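Local coordinates for protein eukaryotic translation initiation factor 2D (Homo sapiens, PDB 5W2F) that delivers tRNA to the P-site of the eukaryotic ribosome without needing GTP, the part described here being the C-terminal region that carries its SUI1 domain, at residues Thr116-Gln119 with Lys125-Val128; Val128-Glu133 with Asn157-Ala162; Ser141-Leu146 with Leu166-Gln171; Gln148-Ser153 with Val175-Trp180. All coordinates share one frame; numbering follows the deposited sequence.

Contact 1: Thr116-Gln119 with Lys125-Val128. With FMT (formic acid), chain D.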
# COMPACT_ATOMS: atom_id res chain seq x y z
N THR A 116 17.35 4.40 -10.09
CA THR A 116 18.45 3.59 -10.50
C THR A 116 19.30 4.30 -11.57
O THR A 116 18.74 4.90 -12.49
CB THR A 116 17.86 2.28 -11.03
OG1 THR A 116 16.98 1.73 -10.02
CG2 THR A 116 18.95 1.32 -11.41
N LEU A 117 20.61 4.17 -11.44
CA LEU A 117 21.55 4.62 -12.46
C LEU A 117 21.76 3.47 -13.42
O LEU A 117 21.88 2.32 -13.00
CB LEU A 117 22.87 5.03 -11.81
CG LEU A 117 22.73 6.30 -10.98
CD1 LEU A 117 23.94 6.47 -10.07
CD2 LEU A 117 22.55 7.52 -11.88
N ALA A 118 21.80 3.79 -14.71
CA ALA A 118 21.96 2.79 -15.75
C ALA A 118 22.78 3.36 -16.88
O ALA A 118 23.01 4.57 -16.96
CB ALA A 118 20.61 2.34 -16.27
N GLN A 119 23.28 2.45 -17.70
CA GLN A 119 24.02 2.81 -18.91
C GLN A 119 23.15 2.71 -20.15
O GLN A 119 22.56 1.67 -20.40
CB GLN A 119 25.20 1.89 -19.07
CG GLN A 119 26.25 2.06 -17.99
CD GLN A 119 26.85 3.46 -17.99
OE1 GLN A 119 27.05 4.06 -19.05
NE2 GLN A 119 27.10 3.99 -16.81
N LYS A 125 25.38 7.68 -18.88
CA LYS A 125 24.64 7.29 -17.70
C LYS A 125 23.30 7.99 -17.75
O LYS A 125 23.18 9.11 -18.25
CB LYS A 125 25.45 7.73 -16.49
CG LYS A 125 25.05 7.19 -15.16
CD LYS A 125 26.13 7.45 -14.10
CE LYS A 125 27.10 6.30 -13.92
NZ LYS A 125 28.08 6.59 -12.83
N VAL A 126 22.29 7.29 -17.27
CA VAL A 126 20.95 7.82 -17.10
C VAL A 126 20.41 7.44 -15.73
O VAL A 126 20.88 6.49 -15.11
CB VAL A 126 19.97 7.33 -18.18
CG1 VAL A 126 20.42 7.85 -19.54
CG2 VAL A 126 19.79 5.81 -18.15
N THR A 127 19.43 8.21 -15.29
CA THR A 127 18.73 7.99 -14.02
C THR A 127 17.30 7.59 -14.34
O THR A 127 16.63 8.26 -15.13
CB THR A 127 18.76 9.27 -13.17
OG1 THR A 127 20.11 9.69 -13.00
CG2 THR A 127 18.14 9.06 -11.81
N VAL A 128 16.86 6.46 -13.78
CA VAL A 128 15.55 5.90 -14.07
C VAL A 128 14.73 5.82 -12.79
O VAL A 128 15.21 5.30 -11.78
CB VAL A 128 15.69 4.51 -14.72
CG1 VAL A 128 14.33 3.91 -15.02
CG2 VAL A 128 16.61 4.58 -15.96
C FMT D . 29.12 9.91 -13.21
O1 FMT D . 28.15 9.88 -12.48
O2 FMT D . 29.70 8.75 -13.47

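Contact 2: Val128-Glu133 with Asn157-Ala162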
# COMPACT_ATOMS: atom_id res chain seq x y z
N VAL A 128 16.86 6.46 -13.78
CA VAL A 128 15.55 5.90 -14.07
C VAL A 128 14.73 5.82 -12.79
O VAL A 128 15.21 5.30 -11.78
CB VAL A 128 15.69 4.51 -14.72
CG1 VAL A 128 14.33 3.91 -15.02
CG2 VAL A 128 16.61 4.58 -15.96
N VAL A 129 13.50 6.33 -12.84
CA VAL A 129 12.65 6.48 -11.66
C VAL A 129 11.33 5.76 -11.88
O VAL A 129 10.56 6.14 -12.77
CB VAL A 129 12.40 7.95 -11.31
CG1 VAL A 129 11.70 8.06 -9.95
CG2 VAL A 129 13.71 8.74 -11.33
N ARG A 130 11.10 4.72 -11.07
CA ARG A 130 9.92 3.85 -11.16
C ARG A 130 9.03 4.05 -9.93
O ARG A 130 9.53 4.30 -8.84
CB ARG A 130 10.43 2.38 -11.19
CG ARG A 130 9.37 1.30 -11.14
CD ARG A 130 10.00 -0.07 -11.12
NE ARG A 130 10.66 -0.38 -12.40
CZ ARG A 130 10.15 -1.10 -13.39
NH1 ARG A 130 8.97 -1.67 -13.30
NH2 ARG A 130 10.85 -1.24 -14.50
N ASN A 131 7.72 3.88 -10.14
CA ASN A 131 6.68 3.87 -9.11
C ASN A 131 6.26 5.23 -8.59
O ASN A 131 5.65 5.33 -7.52
CB ASN A 131 6.99 2.90 -7.96
CG ASN A 131 6.85 1.48 -8.36
OD1 ASN A 131 5.99 1.13 -9.19
ND2 ASN A 131 7.64 0.63 -7.74
N LEU A 132 6.50 6.27 -9.36
CA LEU A 132 6.05 7.59 -8.95
C LEU A 132 4.53 7.61 -8.77
O LEU A 132 4.03 8.24 -7.83
CB LEU A 132 6.47 8.65 -9.95
CG LEU A 132 7.98 8.93 -9.98
CD1 LEU A 132 8.34 9.69 -11.25
CD2 LEU A 132 8.42 9.70 -8.75
N GLU A 133 3.80 6.93 -9.65
CA GLU A 133 2.35 6.97 -9.60
C GLU A 133 1.81 6.30 -8.34
O GLU A 133 0.73 6.62 -7.89
CB GLU A 133 1.75 6.33 -10.87
CG GLU A 133 2.15 7.06 -12.17
CD GLU A 133 2.19 6.19 -13.47
OE1 GLU A 133 2.89 5.15 -13.57
OE2 GLU A 133 1.52 6.55 -14.45
N ASN A 157 8.47 7.00 -20.31
CA ASN A 157 8.30 5.78 -21.10
C ASN A 157 7.65 4.71 -20.24
O ASN A 157 7.69 4.78 -18.99
CB ASN A 157 9.65 5.18 -21.53
CG ASN A 157 10.51 6.14 -22.33
OD1 ASN A 157 11.70 6.30 -22.06
ND2 ASN A 157 9.92 6.75 -23.33
N PRO A 158 7.08 3.67 -20.87
CA PRO A 158 6.60 2.54 -20.08
C PRO A 158 7.74 1.87 -19.31
O PRO A 158 8.83 1.70 -19.85
CB PRO A 158 6.02 1.59 -21.13
CG PRO A 158 5.69 2.46 -22.28
CD PRO A 158 6.77 3.50 -22.30
N ALA A 159 7.48 1.54 -18.05
CA ALA A 159 8.46 0.85 -17.24
C ALA A 159 8.38 -0.63 -17.56
O ALA A 159 7.32 -1.21 -17.48
CB ALA A 159 8.17 1.07 -15.78
N PRO A 160 9.50 -1.25 -17.94
CA PRO A 160 9.44 -2.69 -18.24
C PRO A 160 9.07 -3.51 -17.01
O PRO A 160 9.56 -3.24 -15.90
CB PRO A 160 10.85 -3.02 -18.72
CG PRO A 160 11.70 -1.91 -18.26
CD PRO A 160 10.84 -0.69 -18.13
N GLY A 161 8.17 -4.47 -17.21
CA GLY A 161 7.78 -5.36 -16.13
C GLY A 161 6.32 -5.66 -16.18
O GLY A 161 5.65 -5.37 -17.17
N ALA A 162 5.81 -6.22 -15.09
CA ALA A 162 4.42 -6.67 -15.00
C ALA A 162 3.43 -5.51 -14.88
O ALA A 162 2.38 -5.50 -15.52
CB ALA A 162 4.28 -7.64 -13.83
O HOH W 1 6.38 -2.24 -14.99

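Contact 3: Ser141-Leu146 with Leu166-Gln171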
# COMPACT_ATOMS: atom_id res chain seq x y z
N SER A 141 4.76 15.45 -15.00
CA SER A 141 5.08 16.59 -14.15
C SER A 141 6.47 16.49 -13.53
O SER A 141 7.28 17.42 -13.58
CB SER A 141 4.06 16.72 -13.04
OG SER A 141 4.41 17.77 -12.18
N VAL A 142 6.76 15.33 -12.98
CA VAL A 142 8.09 15.08 -12.42
C VAL A 142 9.18 15.25 -13.49
O VAL A 142 10.21 15.88 -13.23
CB VAL A 142 8.17 13.69 -11.76
CG1 VAL A 142 9.59 13.36 -11.37
CG2 VAL A 142 7.24 13.63 -10.55
N ALA A 143 8.92 14.74 -14.69
CA ALA A 143 9.87 14.90 -15.80
C ALA A 143 10.15 16.35 -16.15
O ALA A 143 11.30 16.72 -16.38
CB ALA A 143 9.44 14.11 -17.01
N ALA A 144 9.10 17.17 -16.12
CA ALA A 144 9.25 18.60 -16.41
C ALA A 144 10.02 19.34 -15.31
O ALA A 144 10.93 20.12 -15.59
CB ALA A 144 7.89 19.26 -16.67
N ILE A 145 9.69 19.05 -14.07
CA ILE A 145 10.39 19.64 -12.94
C ILE A 145 11.89 19.27 -12.98
O ILE A 145 12.76 20.14 -12.80
CB ILE A 145 9.77 19.17 -11.60
CG1 ILE A 145 8.37 19.76 -11.41
CG2 ILE A 145 10.68 19.54 -10.43
CD1 ILE A 145 7.56 19.06 -10.34
N LEU A 146 12.17 17.99 -13.20
CA LEU A 146 13.55 17.54 -13.22
C LEU A 146 14.33 18.04 -14.43
O LEU A 146 15.53 18.28 -14.32
CB LEU A 146 13.64 16.01 -13.15
CG LEU A 146 13.19 15.43 -11.81
CD1 LEU A 146 13.20 13.91 -11.91
CD2 LEU A 146 14.14 15.86 -10.70
N LEU A 166 4.49 3.97 -15.72
CA LEU A 166 5.42 4.79 -16.46
C LEU A 166 6.61 5.10 -15.58
O LEU A 166 6.49 5.20 -14.35
CB LEU A 166 4.77 6.11 -16.83
CG LEU A 166 3.53 5.99 -17.73
CD1 LEU A 166 2.91 7.36 -17.85
CD2 LEU A 166 3.92 5.42 -19.07
N GLN A 167 7.75 5.26 -16.22
CA GLN A 167 8.97 5.68 -15.54
C GLN A 167 9.50 6.96 -16.17
O GLN A 167 9.22 7.28 -17.34
CB GLN A 167 10.03 4.59 -15.59
CG GLN A 167 10.49 4.22 -16.99
CD GLN A 167 11.46 3.07 -16.95
OE1 GLN A 167 11.46 2.28 -16.01
NE2 GLN A 167 12.23 2.94 -17.98
N VAL A 168 10.25 7.72 -15.38
CA VAL A 168 10.96 8.89 -15.85
C VAL A 168 12.42 8.53 -16.04
O VAL A 168 13.03 7.93 -15.16
CB VAL A 168 10.82 10.04 -14.86
CG1 VAL A 168 11.63 11.26 -15.28
CG2 VAL A 168 9.36 10.39 -14.65
N GLN A 169 12.98 8.92 -17.18
CA GLN A 169 14.40 8.84 -17.41
C GLN A 169 14.97 10.23 -17.51
O GLN A 169 14.40 11.09 -18.21
CB GLN A 169 14.66 8.05 -18.67
CG GLN A 169 14.32 6.59 -18.51
CD GLN A 169 14.80 5.75 -19.69
OE1 GLN A 169 14.82 6.23 -20.83
NE2 GLN A 169 15.17 4.50 -19.42
N ILE A 170 16.11 10.44 -16.86
CA ILE A 170 16.81 11.71 -16.94
C ILE A 170 18.24 11.43 -17.40
O ILE A 170 18.89 10.55 -16.87
CB ILE A 170 16.85 12.48 -15.60
CG1 ILE A 170 15.48 12.46 -14.89
CG2 ILE A 170 17.35 13.90 -15.84
CD1 ILE A 170 15.36 11.34 -13.85
N GLN A 171 18.72 12.18 -18.39
CA GLN A 171 20.11 12.03 -18.81
C GLN A 171 21.04 12.38 -17.65
O GLN A 171 20.80 13.33 -16.90
CB GLN A 171 20.39 12.92 -20.02
CG GLN A 171 19.72 12.46 -21.29
CD GLN A 171 20.15 11.08 -21.75
OE1 GLN A 171 19.31 10.24 -22.12
NE2 GLN A 171 21.45 10.83 -21.75

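Contact 4: Gln148-Ser153 with Val175-Trp180. With FMT (formic acid), chain C.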
# COMPACT_ATOMS: atom_id res chain seq x y z
N GLN A 148 14.20 20.96 -15.72
CA GLN A 148 14.66 22.27 -15.25
C GLN A 148 15.69 22.16 -14.13
O GLN A 148 16.74 22.79 -14.22
CB GLN A 148 13.47 23.11 -14.77
CG GLN A 148 13.80 24.54 -14.34
CD GLN A 148 14.26 25.41 -15.50
OE1 GLN A 148 15.36 25.99 -15.47
NE2 GLN A 148 13.43 25.52 -16.53
N ARG A 149 15.39 21.36 -13.10
CA ARG A 149 16.26 21.24 -11.91
C ARG A 149 17.62 20.67 -12.28
O ARG A 149 18.65 21.15 -11.80
CB ARG A 149 15.61 20.36 -10.83
CG ARG A 149 16.30 20.33 -9.47
CD ARG A 149 16.06 21.63 -8.69
NE ARG A 149 16.55 21.56 -7.31
CZ ARG A 149 16.26 22.46 -6.36
NH1 ARG A 149 16.76 22.30 -5.14
NH2 ARG A 149 15.47 23.52 -6.61
N CYS A 150 17.60 19.63 -13.12
CA CYS A 150 18.82 18.92 -13.50
C CYS A 150 19.57 19.54 -14.67
O CYS A 150 20.74 19.20 -14.89
CB CYS A 150 18.49 17.48 -13.86
SG CYS A 150 17.64 16.55 -12.57
N GLN A 151 18.91 20.40 -15.45
CA GLN A 151 19.46 20.91 -16.72
C GLN A 151 19.89 19.75 -17.62
O GLN A 151 21.01 19.71 -18.14
CB GLN A 151 20.60 21.92 -16.46
CG GLN A 151 20.15 23.16 -15.70
CD GLN A 151 19.13 24.00 -16.46
OE1 GLN A 151 19.19 24.13 -17.68
NE2 GLN A 151 18.17 24.58 -15.73
N ALA A 152 18.97 18.80 -17.75
CA ALA A 152 19.21 17.58 -18.50
C ALA A 152 17.89 17.08 -19.05
O ALA A 152 16.84 17.23 -18.43
CB ALA A 152 19.82 16.53 -17.59
N SER A 153 17.97 16.46 -20.22
CA SER A 153 16.82 15.94 -20.90
C SER A 153 16.11 14.85 -20.08
O SER A 153 16.74 13.96 -19.53
CB SER A 153 17.23 15.33 -22.23
OG SER A 153 16.10 14.91 -22.95
N VAL A 175 20.58 11.38 -9.17
CA VAL A 175 19.96 10.78 -7.98
C VAL A 175 19.76 11.81 -6.86
O VAL A 175 18.71 11.83 -6.21
CB VAL A 175 20.77 9.58 -7.49
CG1 VAL A 175 20.12 8.94 -6.26
CG2 VAL A 175 20.99 8.55 -8.59
N HIS A 176 20.75 12.67 -6.66
CA HIS A 176 20.66 13.71 -5.63
C HIS A 176 19.50 14.66 -5.83
O HIS A 176 18.88 15.10 -4.87
CB HIS A 176 21.98 14.45 -5.49
CG HIS A 176 22.47 15.08 -6.75
ND1 HIS A 176 22.91 14.34 -7.83
CD2 HIS A 176 22.61 16.39 -7.11
CE1 HIS A 176 23.28 15.16 -8.80
NE2 HIS A 176 23.14 16.41 -8.38
N HIS A 177 19.15 14.94 -7.08
CA HIS A 177 18.00 15.78 -7.36
C HIS A 177 16.68 15.09 -7.03
O HIS A 177 15.72 15.75 -6.63
CB HIS A 177 18.02 16.25 -8.82
CG HIS A 177 19.16 17.16 -9.14
ND1 HIS A 177 19.37 18.36 -8.50
CD2 HIS A 177 20.15 17.03 -10.05
CE1 HIS A 177 20.44 18.94 -9.01
NE2 HIS A 177 20.93 18.16 -9.97
N LEU A 178 16.63 13.77 -7.22
CA LEU A 178 15.45 13.02 -6.77
C LEU A 178 15.34 13.02 -5.26
O LEU A 178 14.23 13.02 -4.73
CB LEU A 178 15.45 11.57 -7.27
CG LEU A 178 14.90 11.32 -8.66
CD1 LEU A 178 13.42 11.69 -8.72
CD2 LEU A 178 15.70 12.05 -9.73
N GLY A 179 16.46 12.98 -4.55
CA GLY A 179 16.42 13.13 -3.10
C GLY A 179 15.75 14.43 -2.70
O GLY A 179 14.83 14.44 -1.87
N TRP A 180 16.15 15.53 -3.34
CA TRP A 180 15.50 16.80 -3.08
C TRP A 180 14.00 16.73 -3.37
O TRP A 180 13.17 17.09 -2.54
CB TRP A 180 16.16 17.91 -3.91
CG TRP A 180 15.31 19.12 -4.04
CD1 TRP A 180 15.09 20.06 -3.08
CD2 TRP A 180 14.47 19.48 -5.15
NE1 TRP A 180 14.20 21.01 -3.54
CE2 TRP A 180 13.81 20.68 -4.81
CE3 TRP A 180 14.25 18.92 -6.42
CZ2 TRP A 180 12.93 21.32 -5.68
CZ3 TRP A 180 13.34 19.55 -7.28
CH2 TRP A 180 12.71 20.74 -6.90
C FMT C . 18.93 19.41 -5.36
O1 FMT C . 18.70 20.23 -4.48
O2 FMT C . 18.19 19.47 -6.46

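Contact 1: Thr116-Gln119 with Lys125-Val128
Thr116 and Val128 face each other in a hydrogen-bonded pair of two antiparallel strands, and Ala118 and Val126 form the next such pair. Each pair closes a ring of two backbone bonds: Thr116 N donates to Val128 O and Val128 N to Thr116 O (2.8 Å), while Ala118 and Val126 exchange N-H and C=O, with Val126 N 2.8 Å from Ala118 O. CA-H groups add weaker support, Leu117 CA lying 3.3 Å from Val126 O.

On the face of Thr116, Ala118, Val126 and Val128, the beta-branched residues suit an extended chain, and Ala118 is small enough to lie close beside Val126, its CB 4.0 Å from Val126 CG2. On the other face, Leu117 and Thr127 run side by side, with Leu117 CD2 3.5 Å from Thr127 OG1. That hydroxyl turns to the backbone of Gly172 and Gln174, so the threonine packs on Ile115 and Ile170 while giving a polar atom to the turn after strand 166-171.

Lys125 starts with CG anti to the backbone N (chi1 -167°) and passes Leu117 CD2 with its own CG; a bend at chi3 brings Lys125 NZ to a formic acid molecule, probably present as formate, forming a 2.8 Å bond to its O2 and a weak one to its O1. Asn173 binds the same ligand, probably from the crystallisation liquor. The whole is a beta hairpin, two neighbouring strands of the SUI1 domain's mixed sheet.

Contact 2: Val128-Glu133 with Asn157-Ala162
Arg130 grips the backbone carbonyl of Pro160 with two nitrogens of its guanidinium. The stronger bond runs from Arg130 NH2 to Pro160 O at 2.8 Å, with an N-H...O angle of 151°; it arrives in the carbonyl plane on a lone pair, and the oxygen sits close to the guanidinium plane. Arg130 NH1 reaches the same atom at 3.1 Å, but the N-H...O angle of 135° makes this second bond weak. A water extends the network, donating to Ala159 O at 2.9 Å and accepting weakly from Arg130 NH1.

The arginine stands at the end of strand 124-130 of the SUI1 domain's mixed sheet, whereas Ala159 and Pro160 lie just after Pro158 of edge strand 154-158; strand 166-171 runs between the two. An arginine suits the distance across the intervening strand because its side chain is long: the first two torsions are extended (chi1 174°), and the bend at chi3 turns the planar group to the loop.

Packing follows from that placement. Ala159 CB lies over one face of the guanidinium, offset toward the rim and 3.8 Å from Arg130 NH2, a small methyl that lets the flat group settle closely. The ring of Pro160 crosses the arginine, its CD 3.7 Å from Arg130 NH2.

Contact 3: Ser141-Leu146 with Leu166-Gln171
Val168 and Ile170 turn from strand 166-171 toward Val142, Ala143 and Leu146 of helix 139-150, the helix-on-sheet packing of the alpha+beta SUI1 fold. The two segments run nearly parallel, 12° apart, with axes 8.7 Å from each other at closest. All five touching residues are buried and aliphatic, so the contact is purely apolar.

Val168 uses both branches. CG1, anti to the backbone N (chi1 176°), packs on Ala143 CB at 4.0 Å, and CG2 looks to Val142 CG1 at a looser 4.4 Å. Alanine suits position 143, since a single methyl lets the helix come near the strand: the CA atoms of Ala143 and Val168 are 6.1 Å apart. The same alanine also packs on Val156 of edge strand 154-158, and Val142 on Leu181 of helix 175-185.

One turn further along the helix, Leu146 reaches toward the strand, CG beside the backbone N and chi2 extended. It crosses Ile170 at about a right angle and also packs on Leu178. With Ile170 chi2 at 95°, away from a staggered value, CD1 comes to the leucine methyl: Leu146 CD1 lies against the CG1-CD1 arm of Ile170, 3.9 Å from Ile170 CD1 and 4.0 Å from Ile170 CG1.

Contact 4: Gln148-Ser153 with Val175-Trp180
Arg149 lays its guanidinium flat on the indole of Trp180, the two planes only 8° apart and their centres separated by 3.6 Å. The cation sits over the six-membered ring, Arg149 CZ being 18° off its normal, so this is a cation-pi stack, and Arg149 CD adds a CH-pi contact to the same ring. Two torsions set it up: Arg149 CG stands anti to the backbone N (chi1 -171°), then a bend at chi2 swings the chain across the tryptophan. Arginine and tryptophan match well here, one wide flat cation against one wide flat aromatic surface.

Stacking leaves the guanidinium edge to a formic acid molecule, probably from the crystallisation liquor. Arg149 NE donates to ligand O2 at 2.8 Å and Arg149 NH1 to ligand O1 at 2.9 Å, both nearly straight. His177 ND1 also donates to ligand O2, at 2.6 Å, with the ligand at the edge of its ring; two donors thus hold one oxygen. If the ligand is formate, its charge would probably favour a protonated His177 beside Arg149.

These side chains join the end of helix 139-150 to helix 175-185, the helical layer of the SUI1 domain, at its surface.

Cys150 makes an oblique sulfur-aromatic contact with the His177 ring, its SG 3.6 Å from His177 CD2. Farther over one face of the imidazole lies Arg149 O, and His176 NE2 approaches the opposite face.

How the contacts relate
From the N terminus, contact 1 comes first and closes the shortest loop, the hairpin turn between strands 113-121 and 124-130. Contact 2 begins on the same second strand, sharing Val128, and closes a longer loop that holds helix 139-150. Contacts 3 and 4 start from that helix and reach on to strand 166-171 and helix 175-185. Contacts 2, 3 and 4 all cross one another along the chain, while contact 1 precedes 3 and 4 in series. Strand 166-171 meets both neighbours through backbone bonds, Ile170 with Thr127 and Gln167 with Asn157. Leu178 packs on Val129, joining helix 175-185 to the sheet, and all four contacts lie within the SUI1 domain.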